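Local coordinates for SsDNA-binding protein essential for mitochondrial genome maintenance (Saccharomyces cerevisiae, PDB 6CQK), which binds single-stranded DNA preferentially and cooperatively, takes part in mitochondrial DNA replication and stimulates the PIF1 helicase, at residues A[2-7]-A[72-77]; A[28-33]-A[45-50]; A[68-73]-A[92-97]. One frame throughout, in Å; residues are numbered along the deposited sequence.

Contact 1: A[2-7]-A[72-77]; sequences DFSKMS and ADAANY
S4 holds A74 with both backbone and side chain. Its OG lies in the crowded position between its own N and carbonyl carbon (chi1 60°), which points the hydroxyl at the 72-77 strand. There S4 OG donates to A74 O at 2.6 Å, approaching from above the carbonyl plane. A74 N returns a bond to S4 O at 2.8 Å. The methyl of A74 faces strand 3-7, with A74 CB 3.3 Å from S4 O. An alanine at S4 would remove the hydroxyl grip on A74 O and would probably loosen this end of the pairing. Strands 3-20 and 67-77 are antiparallel neighbours in the sheet of an OB fold; here segments 3-7 and 72-77 lie at 122° between N-to-C directions. M6 and A72 form a hydrogen-bonded pair, M6 N reaching A72 O at 2.8 Å, almost straight at 174°. The M6 side chain bends away from A72 and packs on L92. On the other face, K5 CB is 4.1 Å from D73 OD1, but the lysine chain leads away, and NZ makes a weak, long ion pair with E71 OE2. S4 OG also bonds Y45 OH of the second subunit, whose strand extends the sheet.

Contact 2: A[28-33]-A[45-50]; sequences LKYSIA and YNITVF
Six backbone hydrogen bonds join 28-33 to 45-50. They come as reciprocal pairs between L28 and V49, Y30 and I47, and I32 and Y45. The central pair is uneven: I47 N meets Y30 O at 2.8 Å, nearly along the C=O axis, while Y30 N to I47 O is 3.3 Å. In the non-hydrogen-bonded pairs, CA-H groups point at carbonyls, as S31 CA does at Y45 O, 3.2 Å away. The apolar contacts lie on the face of L28, Y30, I32, I47 and V49. Y30 carries its ring in the crowded position between N and carbonyl carbon (chi1 72°), alongside I47. I47 CB sits over one face of that ring, 3.9 Å from its centroid, a CH-pi contact. V49 CG2 meets the edge instead, 3.8 Å from Y30 CE1. The I32 and I47 side chains cross obliquely, with I32 CD1 3.7 Å from I47 CG1. This is the hairpin of strands 26-34 and 43-49 in the OB fold, and helix 52-59 packs on the same apolar face through L28, Y30 and V49. Polar groups lie mainly on the other face. K29 bends at chi2 and runs beside T48, bringing K29 CE to 3.3 Å from T48 OG1. S31 CB touches N46 OD1. The buried Y30 hydroxyl is bonded to Q94, and that of Y45 to S4 of the second subunit.

Contact 3: A[68-73]-A[92-97]; sequences VYVEAD and LVQKDI
Strands 68-73 and 92-97 run antiparallel with axes at 127°, and the register slips by one where K95 and D96 both face E71. E71 O takes K95 N at 2.8 Å and, weakly, D96 N at 3.3 Å, while E71 N bonds D96 O. Beyond the slip, D73 and V93 exchange two bonds. E71 and D96 run alongside each other in the same direction, their carboxylate planes 78° apart. E71 OE1 and D96 OD2 are 4.3 Å apart, an approach of like charges. Y69 OH donates to E71 OE2 at 3.0 Å from above the carboxylate plane, which helps fix the glutamate. K95 bends at chi2 and crosses D73 at about a right angle. Its CE lies 3.0 Å from D73 OD2, but NZ stays 4.4 Å from that oxygen, too far for a salt bridge. On the other face, I97 CD1 packs against V68 CG1 at 3.8 Å and also against V70 CG2. A72 CB meets L92 CB there. Q94, next to the slip, is held by Y30 and Q54. The doubled K95-D96 step opposite E71 is a classic beta bulge, in the hairpin of strands 67-77 and 89-99 of this OB fold.

In the fold
All three contacts belong to one OB-fold sheet, with strands in the order 3-20, 26-34, 43-49, 89-99, 67-77, and contact 1 pairs the first strand with the last. Contacts 1 and 3 share A72 and D73, and their centres are 10 Å apart. A74 CB of contact 1 packs against L92 CD2 of contact 3, 3.8 Å away. Contacts 2 and 3 have centres 9 Å apart and meet along strands 43-49 and 89-99. There T48 O probably bonds Q94 N at 2.7 Å. Contacts 1 and 2 do not touch within the chain. Both reach the second subunit.

Contact 1: A[2-7]-A[72-77]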
ATOM      1  N   ASP A   2      -6.068   8.041  11.450  1.00 62.45           N
ATOM      2  CA  ASP A   2      -6.783   8.453  10.141  1.00 62.38           C
ATOM      3  C   ASP A   2      -5.785   8.898   9.081  1.00 63.66           C
ATOM      4  O   ASP A   2      -4.993   9.803   9.346  1.00 68.58           O
ATOM      5  CB  ASP A   2      -7.699   9.688  10.314  1.00 61.36           C
ATOM      6  CG  ASP A   2      -9.150   9.380  10.489  1.00 63.28           C
ATOM      7  OD1 ASP A   2      -9.508   8.281  10.910  1.00 69.81           O
ATOM      8  OD2 ASP A   2      -9.975  10.264  10.224  1.00 61.59           O
ATOM      9  N   PHE A   3      -5.863   8.385   7.858  1.00 63.89           N
ATOM     10  CA  PHE A   3      -4.889   8.771   6.792  1.00 63.35           C
ATOM     11  C   PHE A   3      -5.413   8.621   5.369  1.00 59.93           C
ATOM     12  O   PHE A   3      -6.473   8.015   5.130  1.00 57.25           O
ATOM     13  CB  PHE A   3      -3.550   7.999   6.961  1.00 63.86           C
ATOM     14  CG  PHE A   3      -3.638   6.515   6.694  1.00 65.52           C
ATOM     15  CD1 PHE A   3      -3.578   6.021   5.400  1.00 68.77           C
ATOM     16  CD2 PHE A   3      -3.781   5.608   7.732  1.00 65.91           C
ATOM     17  CE1 PHE A   3      -3.672   4.649   5.169  1.00 70.43           C
ATOM     18  CE2 PHE A   3      -3.870   4.239   7.507  1.00 66.65           C
ATOM     19  CZ  PHE A   3      -3.807   3.758   6.226  1.00 68.22           C
ATOM     20  N   SER A   4      -4.653   9.130   4.421  1.00 58.87           N
ATOM     21  CA  SER A   4      -5.024   8.898   3.018  1.00 62.77           C
ATOM     22  C   SER A   4      -3.795   8.948   2.184  1.00 61.62           C
ATOM     23  O   SER A   4      -3.357  10.009   1.867  1.00 62.05           O
ATOM     24  CB  SER A   4      -6.122   9.878   2.521  1.00 60.05           C
ATOM     25  OG  SER A   4      -5.677  11.207   2.632  1.00 58.63           O
ATOM     26  N   LYS A   5      -3.240   7.796   1.854  1.00 65.85           N
ATOM     27  CA  LYS A   5      -2.016   7.735   1.068  1.00 71.73           C
ATOM     28  C   LYS A   5      -2.299   7.089  -0.244  1.00 67.47           C
ATOM     29  O   LYS A   5      -3.164   6.261  -0.348  1.00 65.75           O
ATOM     30  CB  LYS A   5      -0.845   7.018   1.765  1.00 79.81           C
ATOM     31  CG  LYS A   5      -1.122   5.604   2.168  1.00 92.44           C
ATOM     32  CD  LYS A   5       0.041   4.938   2.885  1.00103.19           C
ATOM     33  CE  LYS A   5       0.947   4.283   1.837  1.00111.06           C
ATOM     34  NZ  LYS A   5       2.307   3.933   2.328  1.00114.96           N
ATOM     35  N   MET A   6      -1.529   7.492  -1.248  1.00 68.01           N
ATOM     36  CA  MET A   6      -1.574   6.937  -2.627  1.00 67.22           C
ATOM     37  C   MET A   6      -0.269   6.267  -3.003  1.00 64.01           C
ATOM     38  O   MET A   6       0.809   6.747  -2.633  1.00 68.13           O
ATOM     39  CB  MET A   6      -1.762   8.056  -3.603  1.00 69.39           C
ATOM     40  CG  MET A   6      -1.947   7.562  -5.024  1.00 73.69           C
ATOM     41  SD  MET A   6      -3.342   8.299  -5.899  1.00 77.09           S
ATOM     42  CE  MET A   6      -4.732   8.324  -4.822  1.00 75.43           C
ATOM     43  N   SER A   7      -0.354   5.142  -3.669  1.00 63.12           N
ATOM     44  CA  SER A   7       0.837   4.502  -4.221  1.00 64.66           C
ATOM     45  C   SER A   7       0.621   4.484  -5.712  1.00 61.60           C
ATOM     46  O   SER A   7      -0.448   4.120  -6.154  1.00 57.63           O
ATOM     47  CB  SER A   7       0.999   3.081  -3.683  1.00 68.76           C
ATOM     48  OG  SER A   7       0.789   3.059  -2.274  1.00 73.80           O
ATOM     49  N   ALA A  72       2.723   8.629  -1.587  1.00 61.01           N
ATOM     50  CA  ALA A  72       2.511  10.026  -1.317  1.00 60.86           C
ATOM     51  C   ALA A  72       1.303  10.219  -0.393  1.00 60.12           C
ATOM     52  O   ALA A  72       0.283   9.542  -0.543  1.00 55.69           O
ATOM     53  CB  ALA A  72       2.293  10.795  -2.664  1.00 61.71           C
ATOM     54  N   ASP A  73       1.404  11.192   0.502  1.00 61.92           N
ATOM     55  CA  ASP A  73       0.245  11.584   1.296  1.00 63.35           C
ATOM     56  C   ASP A  73      -0.708  12.378   0.464  1.00 60.65           C
ATOM     57  O   ASP A  73      -0.279  13.291  -0.251  1.00 65.12           O
ATOM     58  CB  ASP A  73       0.671  12.335   2.573  1.00 64.98           C
ATOM     59  CG  ASP A  73       1.153  11.369   3.633  1.00 71.27           C
ATOM     60  OD1 ASP A  73       0.520  10.290   3.787  1.00 74.86           O
ATOM     61  OD2 ASP A  73       2.207  11.589   4.242  1.00 79.18           O
ATOM     62  N   ALA A  74      -1.969  12.023   0.538  1.00 58.17           N
ATOM     63  CA  ALA A  74      -3.007  12.677  -0.232  1.00 62.66           C
ATOM     64  C   ALA A  74      -3.907  13.582   0.587  1.00 64.77           C
ATOM     65  O   ALA A  74      -4.333  13.192   1.671  1.00 63.55           O
ATOM     66  CB  ALA A  74      -3.879  11.629  -0.925  1.00 62.15           C
ATOM     67  N   ALA A  75      -4.218  14.756   0.043  1.00 71.10           N
ATOM     68  CA  ALA A  75      -5.231  15.663   0.599  1.00 74.41           C
ATOM     69  C   ALA A  75      -6.015  16.338  -0.496  1.00 78.94           C
ATOM     70  O   ALA A  75      -5.587  16.338  -1.627  1.00 81.21           O
ATOM     71  CB  ALA A  75      -4.562  16.728   1.409  1.00 73.14           C
ATOM     72  N   ASN A  76      -7.158  16.897  -0.140  1.00 84.85           N
ATOM     73  CA  ASN A  76      -7.981  17.658  -1.044  1.00 91.79           C
ATOM     74  C   ASN A  76      -7.939  19.073  -0.586  1.00 96.40           C
ATOM     75  O   ASN A  76      -8.200  19.304   0.556  1.00100.69           O
ATOM     76  CB  ASN A  76      -9.415  17.084  -1.061  1.00 96.77           C
ATOM     77  CG  ASN A  76      -9.612  15.988  -2.140  1.00 99.50           C
ATOM     78  OD1 ASN A  76      -8.931  15.931  -3.194  1.00 94.28           O
ATOM     79  ND2 ASN A  76     -10.569  15.111  -1.881  1.00102.70           N
ATOM     80  N   TYR A  77      -7.555  20.005  -1.455  1.00108.82           N
ATOM     81  CA  TYR A  77      -7.581  21.448  -1.185  1.00120.26           C
ATOM     82  C   TYR A  77      -8.439  22.267  -2.164  1.00121.01           C
ATOM     83  O   TYR A  77      -8.282  22.125  -3.381  1.00115.57           O
ATOM     84  CB  TYR A  77      -6.168  21.995  -1.253  1.00129.16           C
ATOM     85  CG  TYR A  77      -5.163  21.375  -0.295  1.00141.37           C
ATOM     86  CD1 TYR A  77      -5.541  20.764   0.927  1.00136.61           C
ATOM     87  CD2 TYR A  77      -3.800  21.430  -0.602  1.00149.61           C
ATOM     88  CE1 TYR A  77      -4.585  20.228   1.787  1.00131.14           C
ATOM     89  CE2 TYR A  77      -2.845  20.896   0.257  1.00144.64           C
ATOM     90  CZ  TYR A  77      -3.247  20.294   1.451  1.00135.15           C
ATOM     91  OH  TYR A  77      -2.300  19.751   2.271  1.00123.83           O
TER

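Contact 2: A[28-33]-A[45-50]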
ATOM      1  N   LEU A  28       9.718  20.684  -4.755  1.00 69.78           N
ATOM      2  CA  LEU A  28       9.838  20.223  -6.115  1.00 69.73           C
ATOM      3  C   LEU A  28       8.484  19.722  -6.630  1.00 66.42           C
ATOM      4  O   LEU A  28       7.693  19.164  -5.880  1.00 65.15           O
ATOM      5  CB  LEU A  28      10.875  19.132  -6.112  1.00 71.58           C
ATOM      6  CG  LEU A  28      11.515  18.825  -7.437  1.00 75.47           C
ATOM      7  CD1 LEU A  28      12.142  20.079  -8.054  1.00 77.34           C
ATOM      8  CD2 LEU A  28      12.554  17.722  -7.259  1.00 79.24           C
ATOM      9  N   LYS A  29       8.179  20.019  -7.888  1.00 66.82           N
ATOM     10  CA  LYS A  29       6.912  19.588  -8.565  1.00 69.56           C
ATOM     11  C   LYS A  29       7.268  18.751  -9.774  1.00 64.58           C
ATOM     12  O   LYS A  29       8.237  19.045 -10.455  1.00 64.61           O
ATOM     13  CB  LYS A  29       6.031  20.779  -9.050  1.00 74.95           C
ATOM     14  CG  LYS A  29       4.858  21.178  -8.113  1.00 86.57           C
ATOM     15  CD  LYS A  29       3.521  20.484  -8.473  1.00 93.51           C
ATOM     16  CE  LYS A  29       2.522  20.557  -7.333  1.00 92.78           C
ATOM     17  NZ  LYS A  29       2.129  21.953  -6.983  1.00 92.12           N
ATOM     18  N   TYR A  30       6.542  17.668  -9.969  1.00 61.90           N
ATOM     19  CA  TYR A  30       6.633  16.883 -11.176  1.00 60.92           C
ATOM     20  C   TYR A  30       5.361  16.068 -11.294  1.00 61.52           C
ATOM     21  O   TYR A  30       4.589  15.933 -10.327  1.00 66.86           O
ATOM     22  CB  TYR A  30       7.878  15.987 -11.195  1.00 59.98           C
ATOM     23  CG  TYR A  30       7.842  14.785 -10.251  1.00 60.36           C
ATOM     24  CD1 TYR A  30       8.226  14.884  -8.917  1.00 58.00           C
ATOM     25  CD2 TYR A  30       7.429  13.548 -10.701  1.00 59.64           C
ATOM     26  CE1 TYR A  30       8.196  13.794  -8.074  1.00 56.26           C
ATOM     27  CE2 TYR A  30       7.403  12.465  -9.835  1.00 58.32           C
ATOM     28  CZ  TYR A  30       7.783  12.600  -8.518  1.00 54.91           C
ATOM     29  OH  TYR A  30       7.666  11.500  -7.657  1.00 53.14           O
ATOM     30  N   SER A  31       5.122  15.565 -12.490  1.00 60.39           N
ATOM     31  CA  SER A  31       3.943  14.760 -12.754  1.00 60.41           C
ATOM     32  C   SER A  31       4.341  13.336 -13.214  1.00 58.78           C
ATOM     33  O   SER A  31       5.410  13.161 -13.800  1.00 57.08           O
ATOM     34  CB  SER A  31       3.058  15.436 -13.785  1.00 60.35           C
ATOM     35  OG  SER A  31       3.836  15.765 -14.919  1.00 63.53           O
ATOM     36  N   ILE A  32       3.515  12.349 -12.814  1.00 56.31           N
ATOM     37  CA  ILE A  32       3.674  10.968 -13.169  1.00 54.12           C
ATOM     38  C   ILE A  32       2.513  10.644 -14.108  1.00 54.45           C
ATOM     39  O   ILE A  32       1.362  10.865 -13.752  1.00 52.62           O
ATOM     40  CB  ILE A  32       3.582  10.049 -11.898  1.00 53.06           C
ATOM     41  CG1 ILE A  32       4.721  10.362 -10.944  1.00 52.51           C
ATOM     42  CG2 ILE A  32       3.658   8.556 -12.259  1.00 51.82           C
ATOM     43  CD1 ILE A  32       4.642   9.625  -9.639  1.00 54.29           C
ATOM     44  N   ALA A  33       2.827  10.088 -15.260  1.00 53.70           N
ATOM     45  CA  ALA A  33       1.825   9.525 -16.106  1.00 55.31           C
ATOM     46  C   ALA A  33       1.718   8.062 -15.775  1.00 56.26           C
ATOM     47  O   ALA A  33       2.713   7.347 -15.887  1.00 60.57           O
ATOM     48  CB  ALA A  33       2.210   9.698 -17.558  1.00 54.91           C
ATOM     49  N   TYR A  45      -0.683  12.607 -12.380  1.00 54.95           N
ATOM     50  CA  TYR A  45      -0.752  12.908 -10.936  1.00 56.35           C
ATOM     51  C   TYR A  45       0.380  13.831 -10.644  1.00 57.72           C
ATOM     52  O   TYR A  45       1.511  13.549 -11.081  1.00 57.86           O
ATOM     53  CB  TYR A  45      -0.583  11.641 -10.099  1.00 55.26           C
ATOM     54  CG  TYR A  45      -1.725  10.667 -10.200  1.00 53.85           C
ATOM     55  CD1 TYR A  45      -2.959  10.978  -9.661  1.00 54.15           C
ATOM     56  CD2 TYR A  45      -1.575   9.407 -10.825  1.00 53.64           C
ATOM     57  CE1 TYR A  45      -4.045  10.063  -9.762  1.00 56.44           C
ATOM     58  CE2 TYR A  45      -2.650   8.512 -10.947  1.00 53.26           C
ATOM     59  CZ  TYR A  45      -3.886   8.845 -10.421  1.00 54.11           C
ATOM     60  OH  TYR A  45      -4.962   8.003 -10.438  1.00 55.37           O
ATOM     61  N   ASN A  46       0.076  14.957 -10.003  1.00 59.89           N
ATOM     62  CA  ASN A  46       1.091  15.933  -9.687  1.00 64.87           C
ATOM     63  C   ASN A  46       1.565  15.739  -8.279  1.00 65.66           C
ATOM     64  O   ASN A  46       0.750  15.675  -7.335  1.00 69.10           O
ATOM     65  CB  ASN A  46       0.530  17.308  -9.821  1.00 70.99           C
ATOM     66  CG  ASN A  46      -0.004  17.551 -11.215  1.00 81.27           C
ATOM     67  OD1 ASN A  46       0.747  17.470 -12.214  1.00 91.56           O
ATOM     68  ND2 ASN A  46      -1.293  17.848 -11.317  1.00 83.85           N
ATOM     69  N   ILE A  47       2.867  15.540  -8.185  1.00 62.22           N
ATOM     70  CA  ILE A  47       3.536  15.176  -6.968  1.00 64.93           C
ATOM     71  C   ILE A  47       4.264  16.401  -6.443  1.00 69.03           C
ATOM     72  O   ILE A  47       4.831  17.162  -7.231  1.00 65.96           O
ATOM     73  CB  ILE A  47       4.634  14.128  -7.245  1.00 64.38           C
ATOM     74  CG1 ILE A  47       4.059  12.929  -7.975  1.00 62.47           C
ATOM     75  CG2 ILE A  47       5.320  13.708  -5.954  1.00 65.06           C
ATOM     76  CD1 ILE A  47       2.824  12.327  -7.327  1.00 62.77           C
ATOM     77  N   THR A  48       4.239  16.569  -5.116  1.00 67.74           N
ATOM     78  CA  THR A  48       4.898  17.665  -4.472  1.00 63.96           C
ATOM     79  C   THR A  48       5.917  16.992  -3.619  1.00 60.98           C
ATOM     80  O   THR A  48       5.626  16.014  -2.992  1.00 62.31           O
ATOM     81  CB  THR A  48       3.893  18.450  -3.599  1.00 66.95           C
ATOM     82  OG1 THR A  48       2.832  18.975  -4.424  1.00 69.52           O
ATOM     83  CG2 THR A  48       4.558  19.591  -2.908  1.00 67.71           C
ATOM     84  N   VAL A  49       7.110  17.536  -3.583  1.00 60.82           N
ATOM     85  CA  VAL A  49       8.182  17.013  -2.757  1.00 62.08           C
ATOM     86  C   VAL A  49       8.847  18.062  -1.853  1.00 65.68           C
ATOM     87  O   VAL A  49       9.411  19.069  -2.333  1.00 65.49           O
ATOM     88  CB  VAL A  49       9.297  16.419  -3.582  1.00 63.11           C
ATOM     89  CG1 VAL A  49      10.146  15.536  -2.688  1.00 64.02           C
ATOM     90  CG2 VAL A  49       8.737  15.608  -4.756  1.00 64.06           C
ATOM     91  N   PHE A  50       8.712  17.854  -0.539  1.00 66.26           N
ATOM     92  CA  PHE A  50       9.427  18.655   0.423  1.00 63.73           C
ATOM     93  C   PHE A  50      10.647  17.912   0.930  1.00 64.32           C
ATOM     94  O   PHE A  50      11.654  18.559   1.138  1.00 68.91           O
ATOM     95  CB  PHE A  50       8.540  19.064   1.564  1.00 61.52           C
ATOM     96  CG  PHE A  50       7.419  19.946   1.168  1.00 61.79           C
ATOM     97  CD1 PHE A  50       7.610  21.259   0.893  1.00 62.22           C
ATOM     98  CD2 PHE A  50       6.144  19.450   1.072  1.00 66.07           C
ATOM     99  CE1 PHE A  50       6.549  22.081   0.515  1.00 62.59           C
ATOM    100  CE2 PHE A  50       5.067  20.266   0.700  1.00 67.01           C
ATOM    101  CZ  PHE A  50       5.276  21.593   0.429  1.00 63.97           C
TER

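Contact 3: A[68-73]-A[92-97]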
ATOM      1  N   VAL A  68       8.822   4.702 -11.963  1.00 60.22           N
ATOM      2  CA  VAL A  68       8.968   4.879 -10.519  1.00 62.36           C
ATOM      3  C   VAL A  68       7.828   4.231  -9.743  1.00 64.62           C
ATOM      4  O   VAL A  68       6.743   3.998 -10.289  1.00 69.52           O
ATOM      5  CB  VAL A  68       8.995   6.346 -10.124  1.00 60.23           C
ATOM      6  CG1 VAL A  68      10.201   6.962 -10.715  1.00 60.96           C
ATOM      7  CG2 VAL A  68       7.755   7.101 -10.576  1.00 60.39           C
ATOM      8  N   TYR A  69       8.066   3.952  -8.465  1.00 65.05           N
ATOM      9  CA  TYR A  69       6.976   3.569  -7.523  1.00 64.64           C
ATOM     10  C   TYR A  69       7.008   4.626  -6.443  1.00 61.54           C
ATOM     11  O   TYR A  69       8.007   4.732  -5.753  1.00 62.12           O
ATOM     12  CB  TYR A  69       7.190   2.174  -6.958  1.00 63.87           C
ATOM     13  CG  TYR A  69       6.381   1.850  -5.743  1.00 66.24           C
ATOM     14  CD1 TYR A  69       6.850   2.118  -4.477  1.00 65.05           C
ATOM     15  CD2 TYR A  69       5.167   1.234  -5.849  1.00 68.91           C
ATOM     16  CE1 TYR A  69       6.124   1.799  -3.360  1.00 65.08           C
ATOM     17  CE2 TYR A  69       4.417   0.937  -4.737  1.00 69.99           C
ATOM     18  CZ  TYR A  69       4.904   1.215  -3.495  1.00 68.01           C
ATOM     19  OH  TYR A  69       4.126   0.871  -2.398  1.00 71.36           O
ATOM     20  N   VAL A  70       5.972   5.458  -6.376  1.00 58.83           N
ATOM     21  CA  VAL A  70       5.923   6.583  -5.461  1.00 58.08           C
ATOM     22  C   VAL A  70       4.832   6.332  -4.459  1.00 63.02           C
ATOM     23  O   VAL A  70       3.768   5.783  -4.791  1.00 66.13           O
ATOM     24  CB  VAL A  70       5.576   7.856  -6.181  1.00 57.08           C
ATOM     25  CG1 VAL A  70       5.247   8.975  -5.207  1.00 57.10           C
ATOM     26  CG2 VAL A  70       6.688   8.235  -7.145  1.00 57.31           C
ATOM     27  N   GLU A  71       5.103   6.678  -3.205  1.00 65.58           N
ATOM     28  CA  GLU A  71       4.066   6.710  -2.175  1.00 66.51           C
ATOM     29  C   GLU A  71       3.941   8.149  -1.727  1.00 63.12           C
ATOM     30  O   GLU A  71       4.923   8.804  -1.545  1.00 57.30           O
ATOM     31  CB  GLU A  71       4.454   5.896  -0.976  1.00 71.11           C
ATOM     32  CG  GLU A  71       4.526   4.439  -1.247  1.00 76.82           C
ATOM     33  CD  GLU A  71       5.079   3.661  -0.095  1.00 84.23           C
ATOM     34  OE1 GLU A  71       6.067   4.070   0.588  1.00 86.53           O
ATOM     35  OE2 GLU A  71       4.455   2.603   0.087  1.00 86.00           O
ATOM     36  N   ALA A  72       2.723   8.629  -1.587  1.00 61.01           N
ATOM     37  CA  ALA A  72       2.511  10.026  -1.317  1.00 60.86           C
ATOM     38  C   ALA A  72       1.303  10.219  -0.393  1.00 60.12           C
ATOM     39  O   ALA A  72       0.283   9.542  -0.543  1.00 55.69           O
ATOM     40  CB  ALA A  72       2.293  10.795  -2.664  1.00 61.71           C
ATOM     41  N   ASP A  73       1.404  11.192   0.502  1.00 61.92           N
ATOM     42  CA  ASP A  73       0.245  11.584   1.296  1.00 63.35           C
ATOM     43  C   ASP A  73      -0.708  12.378   0.464  1.00 60.65           C
ATOM     44  O   ASP A  73      -0.279  13.291  -0.251  1.00 65.12           O
ATOM     45  CB  ASP A  73       0.671  12.335   2.573  1.00 64.98           C
ATOM     46  CG  ASP A  73       1.153  11.369   3.633  1.00 71.27           C
ATOM     47  OD1 ASP A  73       0.520  10.290   3.787  1.00 74.86           O
ATOM     48  OD2 ASP A  73       2.207  11.589   4.242  1.00 79.18           O
ATOM     49  N   LEU A  92      -0.660  15.734  -3.452  1.00 63.28           N
ATOM     50  CA  LEU A  92       0.025  14.449  -3.288  1.00 60.43           C
ATOM     51  C   LEU A  92       1.435  14.759  -2.937  1.00 61.67           C
ATOM     52  O   LEU A  92       2.210  15.227  -3.795  1.00 64.80           O
ATOM     53  CB  LEU A  92       0.040  13.682  -4.553  1.00 61.29           C
ATOM     54  CG  LEU A  92      -1.250  13.004  -4.981  1.00 65.20           C
ATOM     55  CD1 LEU A  92      -1.041  12.431  -6.360  1.00 64.23           C
ATOM     56  CD2 LEU A  92      -1.675  11.898  -4.039  1.00 65.70           C
ATOM     57  N   VAL A  93       1.758  14.594  -1.649  1.00 59.26           N
ATOM     58  CA  VAL A  93       3.053  14.986  -1.142  1.00 56.56           C
ATOM     59  C   VAL A  93       3.857  13.766  -0.957  1.00 56.76           C
ATOM     60  O   VAL A  93       3.421  12.833  -0.267  1.00 58.22           O
ATOM     61  CB  VAL A  93       2.915  15.739   0.167  1.00 55.73           C
ATOM     62  CG1 VAL A  93       4.283  15.978   0.754  1.00 54.48           C
ATOM     63  CG2 VAL A  93       2.214  17.060  -0.106  1.00 56.20           C
ATOM     64  N   GLN A  94       4.996  13.719  -1.635  1.00 57.32           N
ATOM     65  CA  GLN A  94       5.793  12.492  -1.740  1.00 60.08           C
ATOM     66  C   GLN A  94       6.357  12.049  -0.392  1.00 62.41           C
ATOM     67  O   GLN A  94       6.835  12.858   0.335  1.00 62.95           O
ATOM     68  CB  GLN A  94       6.920  12.708  -2.739  1.00 60.14           C
ATOM     69  CG  GLN A  94       7.806  11.501  -2.926  1.00 62.48           C
ATOM     70  CD  GLN A  94       8.809  11.652  -4.048  1.00 65.79           C
ATOM     71  OE1 GLN A  94       8.479  12.113  -5.139  1.00 67.12           O
ATOM     72  NE2 GLN A  94      10.039  11.270  -3.784  1.00 67.53           N
ATOM     73  N   LYS A  95       6.237  10.765  -0.057  1.00 67.82           N
ATOM     74  CA  LYS A  95       6.822  10.168   1.153  1.00 70.17           C
ATOM     75  C   LYS A  95       7.956   9.206   0.859  1.00 70.79           C
ATOM     76  O   LYS A  95       8.836   8.996   1.657  1.00 72.53           O
ATOM     77  CB  LYS A  95       5.701   9.513   1.962  1.00 74.10           C
ATOM     78  CG  LYS A  95       4.771  10.502   2.657  1.00 82.75           C
ATOM     79  CD  LYS A  95       5.598  11.723   3.153  1.00 88.68           C
ATOM     80  CE  LYS A  95       4.828  12.957   3.614  1.00 90.61           C
ATOM     81  NZ  LYS A  95       5.568  14.246   3.471  1.00 96.15           N
ATOM     82  N   ASP A  96       8.006   8.685  -0.340  1.00 76.92           N
ATOM     83  CA  ASP A  96       9.014   7.733  -0.675  1.00 82.56           C
ATOM     84  C   ASP A  96       9.084   7.545  -2.142  1.00 78.57           C
ATOM     85  O   ASP A  96       8.084   7.768  -2.788  1.00 83.96           O
ATOM     86  CB  ASP A  96       8.659   6.431  -0.016  1.00 88.33           C
ATOM     87  CG  ASP A  96       9.708   5.990   0.811  1.00 95.07           C
ATOM     88  OD1 ASP A  96      10.785   5.636   0.270  1.00104.48           O
ATOM     89  OD2 ASP A  96       9.481   6.179   2.013  1.00 97.74           O
ATOM     90  N   ILE A  97      10.246   7.195  -2.671  1.00 73.37           N
ATOM     91  CA  ILE A  97      10.333   6.870  -4.057  1.00 73.17           C
ATOM     92  C   ILE A  97      11.247   5.713  -4.279  1.00 74.01           C
ATOM     93  O   ILE A  97      12.269   5.615  -3.641  1.00 80.17           O
ATOM     94  CB  ILE A  97      10.691   8.081  -4.949  1.00 74.87           C
ATOM     95  CG1 ILE A  97      10.834   7.627  -6.417  1.00 78.45           C
ATOM     96  CG2 ILE A  97      11.925   8.793  -4.498  1.00 74.04           C
ATOM     97  CD1 ILE A  97      10.638   8.749  -7.399  1.00 80.36           C
TER